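PDB 3GL5: putative DsbA oxidoreductase SCO1869 from Streptomyces coelicolor A3, which is of unknown function but probably acts as a thiol-disulfide oxidoreductase of the DsbA family. Local coordinates for residues 110-115 / 163-168; 18-23 / 119-124; 24-29 / 199-204. One frame throughout, in Å; residues are numbered along the deposited sequence.

Contact 1 of 3, residues 110-115 / 163-168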
ATOM      1  N   ALA A 110      -0.696  -8.741  -9.644  1.00 33.02           N
ATOM      2  CA  ALA A 110       0.712  -8.540  -9.262  1.00 33.87           C
ATOM      3  C   ALA A 110       0.932  -7.710  -7.984  1.00 34.83           C
ATOM      4  O   ALA A 110       1.781  -8.049  -7.171  1.00 35.02           O
ATOM      5  CB  ALA A 110       1.519  -7.913 -10.446  1.00 33.36           C
ATOM      6  N   LYS A 111       0.200  -6.611  -7.805  1.00 36.41           N
ATOM      7  CA  LYS A 111       0.476  -5.708  -6.668  1.00 37.76           C
ATOM      8  C   LYS A 111       0.200  -6.483  -5.377  1.00 38.86           C
ATOM      9  O   LYS A 111       0.878  -6.303  -4.322  1.00 39.29           O
ATOM     10  CB  LYS A 111      -0.407  -4.459  -6.765  1.00 38.29           C
ATOM     11  CG  LYS A 111      -0.372  -3.521  -5.548  1.00 38.64           C
ATOM     12  CD  LYS A 111      -1.642  -2.666  -5.471  1.00 38.12           C
ATOM     13  CE  LYS A 111      -1.282  -1.226  -5.121  1.00 39.52           C
ATOM     14  NZ  LYS A 111      -2.389  -0.475  -4.446  1.00 38.97           N
ATOM     15  N   GLU A 112      -0.775  -7.380  -5.514  1.00 39.04           N
ATOM     16  CA  GLU A 112      -1.216  -8.275  -4.470  1.00 39.41           C
ATOM     17  C   GLU A 112      -0.579  -9.671  -4.597  1.00 39.50           C
ATOM     18  O   GLU A 112      -1.106 -10.665  -4.083  1.00 41.13           O
ATOM     19  CB  GLU A 112      -2.731  -8.370  -4.493  1.00 38.77           C
ATOM     20  CG  GLU A 112      -3.309  -8.600  -3.180  1.00 39.04           C
ATOM     21  CD  GLU A 112      -4.533  -9.457  -3.280  1.00 38.84           C
ATOM     22  OE1 GLU A 112      -5.520  -8.963  -3.851  1.00 33.87           O
ATOM     23  OE2 GLU A 112      -4.480 -10.622  -2.791  1.00 37.83           O
ATOM     24  N   ARG A 113       0.554  -9.746  -5.277  1.00 38.73           N
ATOM     25  CA  ARG A 113       1.447 -10.882  -5.130  1.00 37.30           C
ATOM     26  C   ARG A 113       2.850 -10.334  -4.923  1.00 37.63           C
ATOM     27  O   ARG A 113       3.816 -11.037  -5.182  1.00 38.13           O
ATOM     28  CB  ARG A 113       1.439 -11.793  -6.353  1.00 36.64           C
ATOM     29  CG  ARG A 113       0.191 -12.577  -6.572  1.00 35.89           C
ATOM     30  CD  ARG A 113      -0.040 -13.668  -5.486  1.00 33.86           C
ATOM     31  NE  ARG A 113      -1.360 -14.219  -5.690  1.00 32.66           N
ATOM     32  CZ  ARG A 113      -2.461 -13.781  -5.085  1.00 32.02           C
ATOM     33  NH1 ARG A 113      -2.411 -12.807  -4.181  1.00 30.75           N
ATOM     34  NH2 ARG A 113      -3.624 -14.335  -5.386  1.00 32.69           N
ATOM     35  N   GLY A 114       2.954  -9.077  -4.477  1.00 37.54           N
ATOM     36  CA  GLY A 114       4.233  -8.386  -4.287  1.00 37.23           C
ATOM     37  C   GLY A 114       5.123  -8.289  -5.527  1.00 37.44           C
ATOM     38  O   GLY A 114       6.342  -8.052  -5.408  1.00 37.73           O
ATOM     39  N   ARG A 115       4.538  -8.480  -6.710  1.00 36.87           N
ATOM     40  CA  ARG A 115       5.308  -8.511  -7.960  1.00 36.51           C
ATOM     41  C   ARG A 115       4.960  -7.331  -8.861  1.00 35.78           C
ATOM     42  O   ARG A 115       5.139  -7.407 -10.071  1.00 35.91           O
ATOM     43  CB  ARG A 115       5.106  -9.848  -8.703  1.00 36.36           C
ATOM     44  CG  ARG A 115       5.414 -11.126  -7.857  1.00 39.84           C
ATOM     45  CD  ARG A 115       6.713 -11.906  -8.217  1.00 43.40           C
ATOM     46  NE  ARG A 115       6.497 -13.367  -8.070  1.00 47.83           N
ATOM     47  CZ  ARG A 115       7.423 -14.310  -7.807  1.00 48.83           C
ATOM     48  NH1 ARG A 115       8.712 -14.012  -7.642  1.00 49.23           N
ATOM     49  NH2 ARG A 115       7.047 -15.585  -7.699  1.00 49.16           N
ATOM     50  N   ALA A 163     -14.675  -8.756 -13.767  1.00 31.37           N
ATOM     51  CA  ALA A 163     -14.789  -8.028 -12.498  1.00 30.06           C
ATOM     52  C   ALA A 163     -13.557  -8.160 -11.606  1.00 29.39           C
ATOM     53  O   ALA A 163     -13.387  -7.359 -10.699  1.00 28.72           O
ATOM     54  CB  ALA A 163     -16.054  -8.463 -11.727  1.00 30.58           C
ATOM     55  N   ALA A 164     -12.726  -9.181 -11.856  1.00 28.27           N
ATOM     56  CA  ALA A 164     -11.504  -9.413 -11.102  1.00 27.77           C
ATOM     57  C   ALA A 164     -10.593  -8.202 -11.169  1.00 28.24           C
ATOM     58  O   ALA A 164      -9.985  -7.944 -12.223  1.00 28.88           O
ATOM     59  CB  ALA A 164     -10.773 -10.652 -11.620  1.00 26.89           C
ATOM     60  N   TYR A 165     -10.501  -7.483 -10.040  1.00 27.80           N
ATOM     61  CA  TYR A 165      -9.651  -6.313  -9.839  1.00 27.98           C
ATOM     62  C   TYR A 165     -10.141  -5.037 -10.529  1.00 29.07           C
ATOM     63  O   TYR A 165      -9.446  -3.993 -10.513  1.00 28.73           O
ATOM     64  CB  TYR A 165      -8.175  -6.602 -10.199  1.00 27.69           C
ATOM     65  CG  TYR A 165      -7.544  -7.533  -9.212  1.00 26.85           C
ATOM     66  CD1 TYR A 165      -7.289  -7.110  -7.916  1.00 25.98           C
ATOM     67  CD2 TYR A 165      -7.241  -8.848  -9.550  1.00 27.48           C
ATOM     68  CE1 TYR A 165      -6.717  -7.971  -6.971  1.00 27.77           C
ATOM     69  CE2 TYR A 165      -6.669  -9.718  -8.611  1.00 26.95           C
ATOM     70  CZ  TYR A 165      -6.405  -9.264  -7.328  1.00 27.09           C
ATOM     71  OH  TYR A 165      -5.871 -10.109  -6.367  1.00 30.39           O
ATOM     72  N   ALA A 166     -11.332  -5.113 -11.119  1.00 29.27           N
ATOM     73  CA  ALA A 166     -11.910  -3.952 -11.791  1.00 29.77           C
ATOM     74  C   ALA A 166     -12.113  -2.771 -10.822  1.00 29.95           C
ATOM     75  O   ALA A 166     -11.871  -1.612 -11.176  1.00 29.84           O
ATOM     76  CB  ALA A 166     -13.231  -4.340 -12.484  1.00 28.71           C
ATOM     77  N   ASP A 167     -12.564  -3.075  -9.608  1.00 30.30           N
ATOM     78  CA  ASP A 167     -12.853  -2.034  -8.617  1.00 30.86           C
ATOM     79  C   ASP A 167     -11.574  -1.280  -8.274  1.00 30.27           C
ATOM     80  O   ASP A 167     -11.564  -0.034  -8.152  1.00 29.77           O
ATOM     81  CB  ASP A 167     -13.418  -2.662  -7.348  1.00 31.26           C
ATOM     82  CG  ASP A 167     -14.910  -3.036  -7.459  1.00 34.04           C
ATOM     83  OD1 ASP A 167     -15.604  -2.705  -8.463  1.00 34.24           O
ATOM     84  OD2 ASP A 167     -15.405  -3.651  -6.483  1.00 35.97           O
ATOM     85  N   GLU A 168     -10.508  -2.059  -8.148  1.00 29.04           N
ATOM     86  CA  GLU A 168      -9.203  -1.560  -7.800  1.00 29.73           C
ATOM     87  C   GLU A 168      -8.643  -0.663  -8.912  1.00 28.89           C
ATOM     88  O   GLU A 168      -8.081   0.387  -8.645  1.00 29.40           O
ATOM     89  CB  GLU A 168      -8.244  -2.736  -7.548  1.00 30.34           C
ATOM     90  CG  GLU A 168      -8.470  -3.457  -6.219  1.00 32.65           C
ATOM     91  CD  GLU A 168      -9.658  -4.407  -6.255  1.00 36.91           C
ATOM     92  OE1 GLU A 168     -10.313  -4.595  -7.311  1.00 38.31           O
ATOM     93  OE2 GLU A 168      -9.933  -4.988  -5.204  1.00 40.45           O
TER
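Y165 reaches E112 with its phenol hydroxyl, and this one pair carries the contact between 110-115 and 163-168. Just before it, the backbone O of A164 accepts a bond from R105 of helix 101-111. Y165 follows at the N-cap position of helix 166-178. Its CG lies anti to its own carbonyl carbon (chi1 -70°), and the ring extends toward the end of helix 101-111. There the OH of Y165 donates to OE1 of E112 at 2.8 Å. OE1 of E112 sits at the edge of the Y165 ring, in its plane, but is met from above the carboxylate, 63° out of that plane. The two side chains cross at about a right angle. All of this lies among helices of the helical domain that DsbA-type proteins insert into the thioredoxin fold, and V158 of helix 152-160 also packs on the Y165 side chain. E112 lies just past helix 101-111. Next to it, R113 forms a salt bridge with E154 and packs against R113 of the second subunit. Further along, E168 packs on H108. Its OE2 stays 6.1 Å from OE1 of E112, and two carboxylates this near would probably disfavour each other's charge.

Contact 2 of 3, residues 18-23 / 119-124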
ATOM      1  N   VAL A  18       9.522   6.048 -20.226  1.00 24.19           N
ATOM      2  CA  VAL A  18      10.731   6.867 -20.076  1.00 24.43           C
ATOM      3  C   VAL A  18      10.771   7.552 -18.692  1.00 26.02           C
ATOM      4  O   VAL A  18      11.816   7.520 -18.017  1.00 25.68           O
ATOM      5  CB  VAL A  18      10.930   7.907 -21.263  1.00 23.79           C
ATOM      6  CG1 VAL A  18      12.238   8.646 -21.144  1.00 21.40           C
ATOM      7  CG2 VAL A  18      10.938   7.177 -22.606  1.00 24.94           C
ATOM      8  N   GLY A  19       9.646   8.139 -18.264  1.00 25.49           N
ATOM      9  CA  GLY A  19       9.588   8.817 -16.956  1.00 27.05           C
ATOM     10  C   GLY A  19       9.790   7.929 -15.733  1.00 27.75           C
ATOM     11  O   GLY A  19      10.261   8.385 -14.654  1.00 29.17           O
ATOM     12  N   LYS A  20       9.429   6.662 -15.850  1.00 27.50           N
ATOM     13  CA  LYS A  20       9.661   5.758 -14.744  1.00 26.91           C
ATOM     14  C   LYS A  20      11.184   5.623 -14.502  1.00 26.68           C
ATOM     15  O   LYS A  20      11.661   5.703 -13.372  1.00 26.04           O
ATOM     16  CB  LYS A  20       9.048   4.376 -15.003  1.00 26.96           C
ATOM     17  CG  LYS A  20       9.391   3.387 -13.833  1.00 27.44           C
ATOM     18  CD  LYS A  20       8.419   2.243 -13.782  1.00 30.69           C
ATOM     19  CE  LYS A  20       9.033   1.027 -14.311  1.00 34.11           C
ATOM     20  NZ  LYS A  20       9.956   0.491 -13.257  1.00 36.31           N
ATOM     21  N   ALA A  21      11.931   5.457 -15.592  1.00 26.89           N
ATOM     22  CA  ALA A  21      13.383   5.275 -15.518  1.00 26.34           C
ATOM     23  C   ALA A  21      14.052   6.546 -15.015  1.00 26.44           C
ATOM     24  O   ALA A  21      15.007   6.493 -14.204  1.00 26.35           O
ATOM     25  CB  ALA A  21      13.934   4.883 -16.869  1.00 26.42           C
ATOM     26  N   ARG A  22      13.546   7.692 -15.469  1.00 25.90           N
ATOM     27  CA  ARG A  22      14.088   8.985 -15.032  1.00 25.98           C
ATOM     28  C   ARG A  22      13.894   9.197 -13.523  1.00 26.34           C
ATOM     29  O   ARG A  22      14.803   9.648 -12.829  1.00 26.30           O
ATOM     30  CB  ARG A  22      13.501  10.143 -15.850  1.00 24.75           C
ATOM     31  CG  ARG A  22      14.333  10.473 -17.002  1.00 25.24           C
ATOM     32  CD  ARG A  22      13.725  11.511 -17.906  1.00 24.76           C
ATOM     33  NE  ARG A  22      14.285  11.430 -19.253  1.00 22.05           N
ATOM     34  CZ  ARG A  22      13.838  12.152 -20.280  1.00 24.84           C
ATOM     35  NH1 ARG A  22      12.820  12.975 -20.128  1.00 26.76           N
ATOM     36  NH2 ARG A  22      14.379  12.032 -21.477  1.00 25.72           N
ATOM     37  N   PHE A  23      12.707   8.845 -13.036  1.00 26.36           N
ATOM     38  CA  PHE A  23      12.402   8.935 -11.636  1.00 26.50           C
ATOM     39  C   PHE A  23      13.290   8.022 -10.822  1.00 27.26           C
ATOM     40  O   PHE A  23      13.743   8.405  -9.728  1.00 26.74           O
ATOM     41  CB  PHE A  23      10.952   8.558 -11.341  1.00 25.51           C
ATOM     42  CG  PHE A  23      10.679   8.462  -9.880  1.00 26.90           C
ATOM     43  CD1 PHE A  23      10.552   9.613  -9.114  1.00 26.02           C
ATOM     44  CD2 PHE A  23      10.660   7.218  -9.248  1.00 27.65           C
ATOM     45  CE1 PHE A  23      10.362   9.536  -7.757  1.00 26.12           C
ATOM     46  CE2 PHE A  23      10.472   7.123  -7.874  1.00 25.80           C
ATOM     47  CZ  PHE A  23      10.300   8.272  -7.129  1.00 26.12           C
ATOM     48  N   LEU A 119       5.887  -6.994 -13.026  1.00 28.77           N
ATOM     49  CA  LEU A 119       4.912  -7.126 -14.116  1.00 27.74           C
ATOM     50  C   LEU A 119       4.779  -5.795 -14.896  1.00 27.52           C
ATOM     51  O   LEU A 119       4.575  -5.786 -16.131  1.00 27.47           O
ATOM     52  CB  LEU A 119       3.541  -7.598 -13.610  1.00 26.99           C
ATOM     53  CG  LEU A 119       2.473  -7.899 -14.668  1.00 25.80           C
ATOM     54  CD1 LEU A 119       2.949  -8.976 -15.650  1.00 24.60           C
ATOM     55  CD2 LEU A 119       1.096  -8.233 -14.021  1.00 23.67           C
ATOM     56  N   LEU A 120       4.904  -4.688 -14.176  1.00 27.58           N
ATOM     57  CA  LEU A 120       4.886  -3.370 -14.820  1.00 28.97           C
ATOM     58  C   LEU A 120       6.014  -3.267 -15.878  1.00 28.49           C
ATOM     59  O   LEU A 120       5.768  -2.943 -17.052  1.00 28.28           O
ATOM     60  CB  LEU A 120       4.943  -2.270 -13.760  1.00 28.42           C
ATOM     61  CG  LEU A 120       4.896  -0.831 -14.254  1.00 29.89           C
ATOM     62  CD1 LEU A 120       3.612  -0.535 -15.087  1.00 26.43           C
ATOM     63  CD2 LEU A 120       5.089   0.142 -13.076  1.00 24.70           C
ATOM     64  N   ASP A 121       7.239  -3.595 -15.468  1.00 28.82           N
ATOM     65  CA  ASP A 121       8.367  -3.614 -16.406  1.00 28.87           C
ATOM     66  C   ASP A 121       8.189  -4.627 -17.509  1.00 28.26           C
ATOM     67  O   ASP A 121       8.551  -4.331 -18.618  1.00 28.32           O
ATOM     68  CB  ASP A 121       9.694  -3.842 -15.716  1.00 29.12           C
ATOM     69  CG  ASP A 121      10.112  -2.680 -14.854  1.00 33.38           C
ATOM     70  OD1 ASP A 121       9.798  -1.506 -15.174  1.00 37.09           O
ATOM     71  OD2 ASP A 121      10.788  -2.949 -13.830  1.00 40.04           O
ATOM     72  N   ALA A 122       7.575  -5.788 -17.229  1.00 27.47           N
ATOM     73  CA  ALA A 122       7.303  -6.758 -18.282  1.00 26.53           C
ATOM     74  C   ALA A 122       6.333  -6.220 -19.309  1.00 26.23           C
ATOM     75  O   ALA A 122       6.507  -6.436 -20.483  1.00 25.39           O
ATOM     76  CB  ALA A 122       6.754  -8.068 -17.718  1.00 25.57           C
ATOM     77  N   PHE A 123       5.232  -5.638 -18.843  1.00 26.37           N
ATOM     78  CA  PHE A 123       4.255  -5.101 -19.751  1.00 27.45           C
ATOM     79  C   PHE A 123       4.843  -3.956 -20.618  1.00 27.85           C
ATOM     80  O   PHE A 123       4.544  -3.886 -21.822  1.00 28.38           O
ATOM     81  CB  PHE A 123       2.955  -4.643 -19.006  1.00 27.03           C
ATOM     82  CG  PHE A 123       2.053  -5.795 -18.563  1.00 27.96           C
ATOM     83  CD1 PHE A 123       2.280  -7.127 -19.024  1.00 29.30           C
ATOM     84  CD2 PHE A 123       0.963  -5.560 -17.702  1.00 26.81           C
ATOM     85  CE1 PHE A 123       1.432  -8.206 -18.624  1.00 25.65           C
ATOM     86  CE2 PHE A 123       0.115  -6.632 -17.317  1.00 27.06           C
ATOM     87  CZ  PHE A 123       0.344  -7.940 -17.798  1.00 21.90           C
ATOM     88  N   TYR A 124       5.646  -3.080 -20.000  1.00 27.96           N
ATOM     89  CA  TYR A 124       6.325  -1.986 -20.722  1.00 27.73           C
ATOM     90  C   TYR A 124       7.254  -2.522 -21.792  1.00 28.49           C
ATOM     91  O   TYR A 124       7.223  -2.019 -22.945  1.00 28.04           O
ATOM     92  CB  TYR A 124       7.138  -1.107 -19.780  1.00 27.56           C
ATOM     93  CG  TYR A 124       6.382  -0.038 -19.048  1.00 26.27           C
ATOM     94  CD1 TYR A 124       5.364   0.713 -19.681  1.00 26.22           C
ATOM     95  CD2 TYR A 124       6.711   0.268 -17.716  1.00 26.88           C
ATOM     96  CE1 TYR A 124       4.692   1.728 -18.979  1.00 24.88           C
ATOM     97  CE2 TYR A 124       6.049   1.251 -17.026  1.00 23.35           C
ATOM     98  CZ  TYR A 124       5.041   1.977 -17.662  1.00 25.50           C
ATOM     99  OH  TYR A 124       4.394   2.948 -16.949  1.00 27.86           O
TER
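K20 spans the gap between helix 14-28 and helix 116-128 with its whole side chain. CG is anti to the backbone N (chi1 176°), which sends the chain out from its helix. It then bends at chi3 (105°) and again at chi4. On the way, CD of K20 passes CD2 of L120 at 4.0 Å, the two chains running alongside each other in opposite senses. CD of K20 also lies 4.1 Å from CE2 of Y124, and CE sits near the edge of that ring. The short segments run at 136° to each other, with axes 12.3 Å apart. Helix 14-28 belongs to the thioredoxin fold, with the C13-C16 disulfide of the CxxC motif at its N-terminal end, and the ring of Y124 meets that of Y17 nearby. The lysine nitrogen is held by several acids. NZ of K20 forms salt bridges with E24 and E117, and lies 2.8 Å from OD1 of D121, though the position of that oxygen is less sure. With an alanine here instead, E24 and E117 would probably lose the positive charge between them, and L120 and Y124 the chain lying on them. H40 of strand 36-42 also touches both K20 and L120.

Contact 3 of 3, residues 24-29 / 199-204; sequences EKALAA and QPAEVF
K25 turns its CG anti to the backbone N (chi1 161°), which carries the first part of its chain alongside A201. In F204, CG is anti to the carbonyl carbon (chi1 -76°), leaving CB as the atom that meets A26. Between these two side chains sits A26, and its methyl has the largest share of the contact. CB of A26 meets CB of F204 at 3.4 Å and CB of A201 at 3.9 Å. It also lies 3.3 Å from the carbonyl O of A201. The approach to the F204 ring is oblique. Small residues let the backbones come close, and the CA atoms of A26 and A201 are just 4.8 Å apart. CD of K25 lies 4.1 Å from CB of A201, with only its aliphatic part involved; K25 also packs on E86. A201 is the first residue of helix 201-213, right after P200 at the N-cap position. The contact therefore joins the C-terminal part of helix 14-28 to the N-terminal turn of helix 201-213. Both helices belong to the thioredoxin-like part of the chain. L27 packs on V36 and V38 of strand 36-42, and the ring of F204 meets that of F187 in strand 186-189, while Q199 packs on A226 of the second subunit. Helices 14-28 and 201-213 thus pack together beside the four-stranded sheet.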
ATOM      1  N   GLU A  24      13.484   6.799 -11.309  1.00 27.91           N
ATOM      2  CA  GLU A  24      14.239   5.826 -10.553  1.00 29.77           C
ATOM      3  C   GLU A  24      15.693   6.278 -10.465  1.00 30.49           C
ATOM      4  O   GLU A  24      16.360   6.201  -9.400  1.00 30.44           O
ATOM      5  CB  GLU A  24      14.129   4.460 -11.212  1.00 29.96           C
ATOM      6  CG  GLU A  24      12.822   3.730 -10.870  1.00 33.42           C
ATOM      7  CD  GLU A  24      12.534   2.545 -11.784  1.00 37.31           C
ATOM      8  OE1 GLU A  24      13.397   2.156 -12.607  1.00 40.14           O
ATOM      9  OE2 GLU A  24      11.414   2.007 -11.709  1.00 41.19           O
ATOM     10  N   LYS A  25      16.179   6.797 -11.585  1.00 30.40           N
ATOM     11  CA  LYS A  25      17.517   7.340 -11.603  1.00 31.14           C
ATOM     12  C   LYS A  25      17.632   8.464 -10.551  1.00 30.22           C
ATOM     13  O   LYS A  25      18.575   8.485  -9.789  1.00 28.96           O
ATOM     14  CB  LYS A  25      17.905   7.769 -13.023  1.00 31.13           C
ATOM     15  CG  LYS A  25      19.072   8.739 -13.080  1.00 34.69           C
ATOM     16  CD  LYS A  25      19.368   9.217 -14.507  1.00 37.32           C
ATOM     17  CE  LYS A  25      20.621   8.552 -15.019  1.00 39.32           C
ATOM     18  NZ  LYS A  25      21.455   9.448 -15.918  1.00 43.86           N
ATOM     19  N   ALA A  26      16.643   9.352 -10.479  1.00 29.69           N
ATOM     20  CA  ALA A  26      16.649  10.444  -9.499  1.00 30.06           C
ATOM     21  C   ALA A  26      16.566   9.902  -8.071  1.00 30.90           C
ATOM     22  O   ALA A  26      17.207  10.430  -7.132  1.00 32.20           O
ATOM     23  CB  ALA A  26      15.485  11.380  -9.758  1.00 30.11           C
ATOM     24  N   LEU A  27      15.781   8.846  -7.897  1.00 30.12           N
ATOM     25  CA  LEU A  27      15.567   8.309  -6.581  1.00 29.96           C
ATOM     26  C   LEU A  27      16.884   7.677  -6.019  1.00 30.69           C
ATOM     27  O   LEU A  27      17.205   7.815  -4.815  1.00 30.06           O
ATOM     28  CB  LEU A  27      14.409   7.308  -6.621  1.00 29.30           C
ATOM     29  CG  LEU A  27      14.161   6.597  -5.296  1.00 28.11           C
ATOM     30  CD1 LEU A  27      13.945   7.657  -4.213  1.00 28.97           C
ATOM     31  CD2 LEU A  27      12.997   5.552  -5.336  1.00 26.29           C
ATOM     32  N   ALA A  28      17.626   6.998  -6.901  1.00 31.10           N
ATOM     33  CA  ALA A  28      18.884   6.365  -6.542  1.00 31.61           C
ATOM     34  C   ALA A  28      19.942   7.380  -6.137  1.00 31.97           C
ATOM     35  O   ALA A  28      20.828   7.077  -5.348  1.00 32.54           O
ATOM     36  CB  ALA A  28      19.373   5.467  -7.643  1.00 31.43           C
ATOM     37  N   ALA A  29      19.821   8.613  -6.598  1.00 32.31           N
ATOM     38  CA  ALA A  29      20.775   9.628  -6.164  1.00 31.94           C
ATOM     39  C   ALA A  29      20.207  10.502  -5.050  1.00 32.52           C
ATOM     40  O   ALA A  29      20.873  11.409  -4.599  1.00 32.69           O
ATOM     41  CB  ALA A  29      21.225  10.481  -7.344  1.00 31.11           C
ATOM     42  N   GLN A 199       9.838  14.383 -16.580  1.00 31.42           N
ATOM     43  CA  GLN A 199      10.769  15.427 -16.208  1.00 31.93           C
ATOM     44  C   GLN A 199      12.250  14.922 -16.172  1.00 32.30           C
ATOM     45  O   GLN A 199      12.498  13.697 -16.058  1.00 32.46           O
ATOM     46  CB  GLN A 199      10.324  15.924 -14.837  1.00 31.60           C
ATOM     47  CG  GLN A 199       8.896  16.483 -14.815  1.00 33.09           C
ATOM     48  CD  GLN A 199       8.860  18.008 -15.012  1.00 37.87           C
ATOM     49  OE1 GLN A 199       9.577  18.741 -14.327  1.00 36.86           O
ATOM     50  NE2 GLN A 199       8.024  18.483 -15.946  1.00 37.89           N
ATOM     51  N   PRO A 200      13.228  15.854 -16.286  1.00 32.04           N
ATOM     52  CA  PRO A 200      14.653  15.554 -16.041  1.00 32.15           C
ATOM     53  C   PRO A 200      14.847  14.942 -14.664  1.00 32.55           C
ATOM     54  O   PRO A 200      14.150  15.311 -13.716  1.00 33.67           O
ATOM     55  CB  PRO A 200      15.335  16.948 -16.070  1.00 32.38           C
ATOM     56  CG  PRO A 200      14.411  17.842 -16.888  1.00 31.45           C
ATOM     57  CD  PRO A 200      13.014  17.209 -16.853  1.00 32.56           C
ATOM     58  N   ALA A 201      15.789  14.028 -14.516  1.00 32.49           N
ATOM     59  CA  ALA A 201      15.995  13.456 -13.192  1.00 33.26           C
ATOM     60  C   ALA A 201      16.246  14.569 -12.180  1.00 33.56           C
ATOM     61  O   ALA A 201      15.943  14.397 -10.985  1.00 33.92           O
ATOM     62  CB  ALA A 201      17.130  12.394 -13.186  1.00 32.99           C
ATOM     63  N   GLU A 202      16.766  15.700 -12.687  1.00 33.86           N
ATOM     64  CA  GLU A 202      17.027  16.952 -11.933  1.00 34.45           C
ATOM     65  C   GLU A 202      15.826  17.498 -11.221  1.00 33.47           C
ATOM     66  O   GLU A 202      15.908  17.817 -10.025  1.00 34.60           O
ATOM     67  CB  GLU A 202      17.561  18.102 -12.831  1.00 34.48           C
ATOM     68  CG  GLU A 202      18.883  17.823 -13.475  1.00 38.84           C
ATOM     69  CD  GLU A 202      19.688  16.804 -12.674  1.00 43.45           C
ATOM     70  OE1 GLU A 202      19.809  16.963 -11.432  1.00 44.46           O
ATOM     71  OE2 GLU A 202      20.175  15.828 -13.290  1.00 46.28           O
ATOM     72  N   VAL A 203      14.738  17.661 -11.969  0.50 32.81           N
ATOM     73  CA  VAL A 203      13.493  18.100 -11.390  0.50 31.98           C
ATOM     74  C   VAL A 203      13.039  17.056 -10.358  0.50 31.76           C
ATOM     75  O   VAL A 203      12.770  17.419  -9.203  0.50 31.75           O
ATOM     76  CB  VAL A 203      12.426  18.373 -12.458  0.50 32.00           C
ATOM     77  CG1 VAL A 203      11.195  18.948 -11.819  0.50 30.93           C
ATOM     78  CG2 VAL A 203      12.974  19.361 -13.496  0.50 32.44           C
ATOM     79  N   PHE A 204      13.022  15.773 -10.746  1.00 30.50           N
ATOM     80  CA  PHE A 204      12.617  14.710  -9.806  1.00 29.88           C
ATOM     81  C   PHE A 204      13.410  14.777  -8.491  1.00 30.21           C
ATOM     82  O   PHE A 204      12.849  14.756  -7.402  1.00 30.04           O
ATOM     83  CB  PHE A 204      12.749  13.339 -10.434  1.00 28.91           C
ATOM     84  CG  PHE A 204      11.672  13.022 -11.400  1.00 27.68           C
ATOM     85  CD1 PHE A 204      10.336  13.244 -11.069  1.00 29.62           C
ATOM     86  CD2 PHE A 204      11.978  12.518 -12.644  1.00 26.93           C
ATOM     87  CE1 PHE A 204       9.317  12.938 -11.966  1.00 29.36           C
ATOM     88  CE2 PHE A 204      10.970  12.222 -13.566  1.00 28.45           C
ATOM     89  CZ  PHE A 204       9.640  12.419 -13.218  1.00 28.02           C
TER

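Contacts 2 and 3 share helix 14-28, and their centres are about 14 Å apart. They touch where R22 and F23 meet A201 and F204. Contact 1 lies farther off, about 18 Å from contact 2 and about 28 Å from contact 3, centre to centre. It still reaches contact 2, because CB of A110 packs on CD2 of L119 at 3.6 Å and helices 101-111 and 116-128 follow each other in the chain. The segments come in the order 18-23, 24-29, 110-115, 119-124, 163-168, 199-204, so those of contact 2 alternate with those of the others. Contact 2 thus joins the thioredoxin-like part to the helical part, and contacts 1 and 3, on opposite sides of the chain's centre, both touch the second subunit.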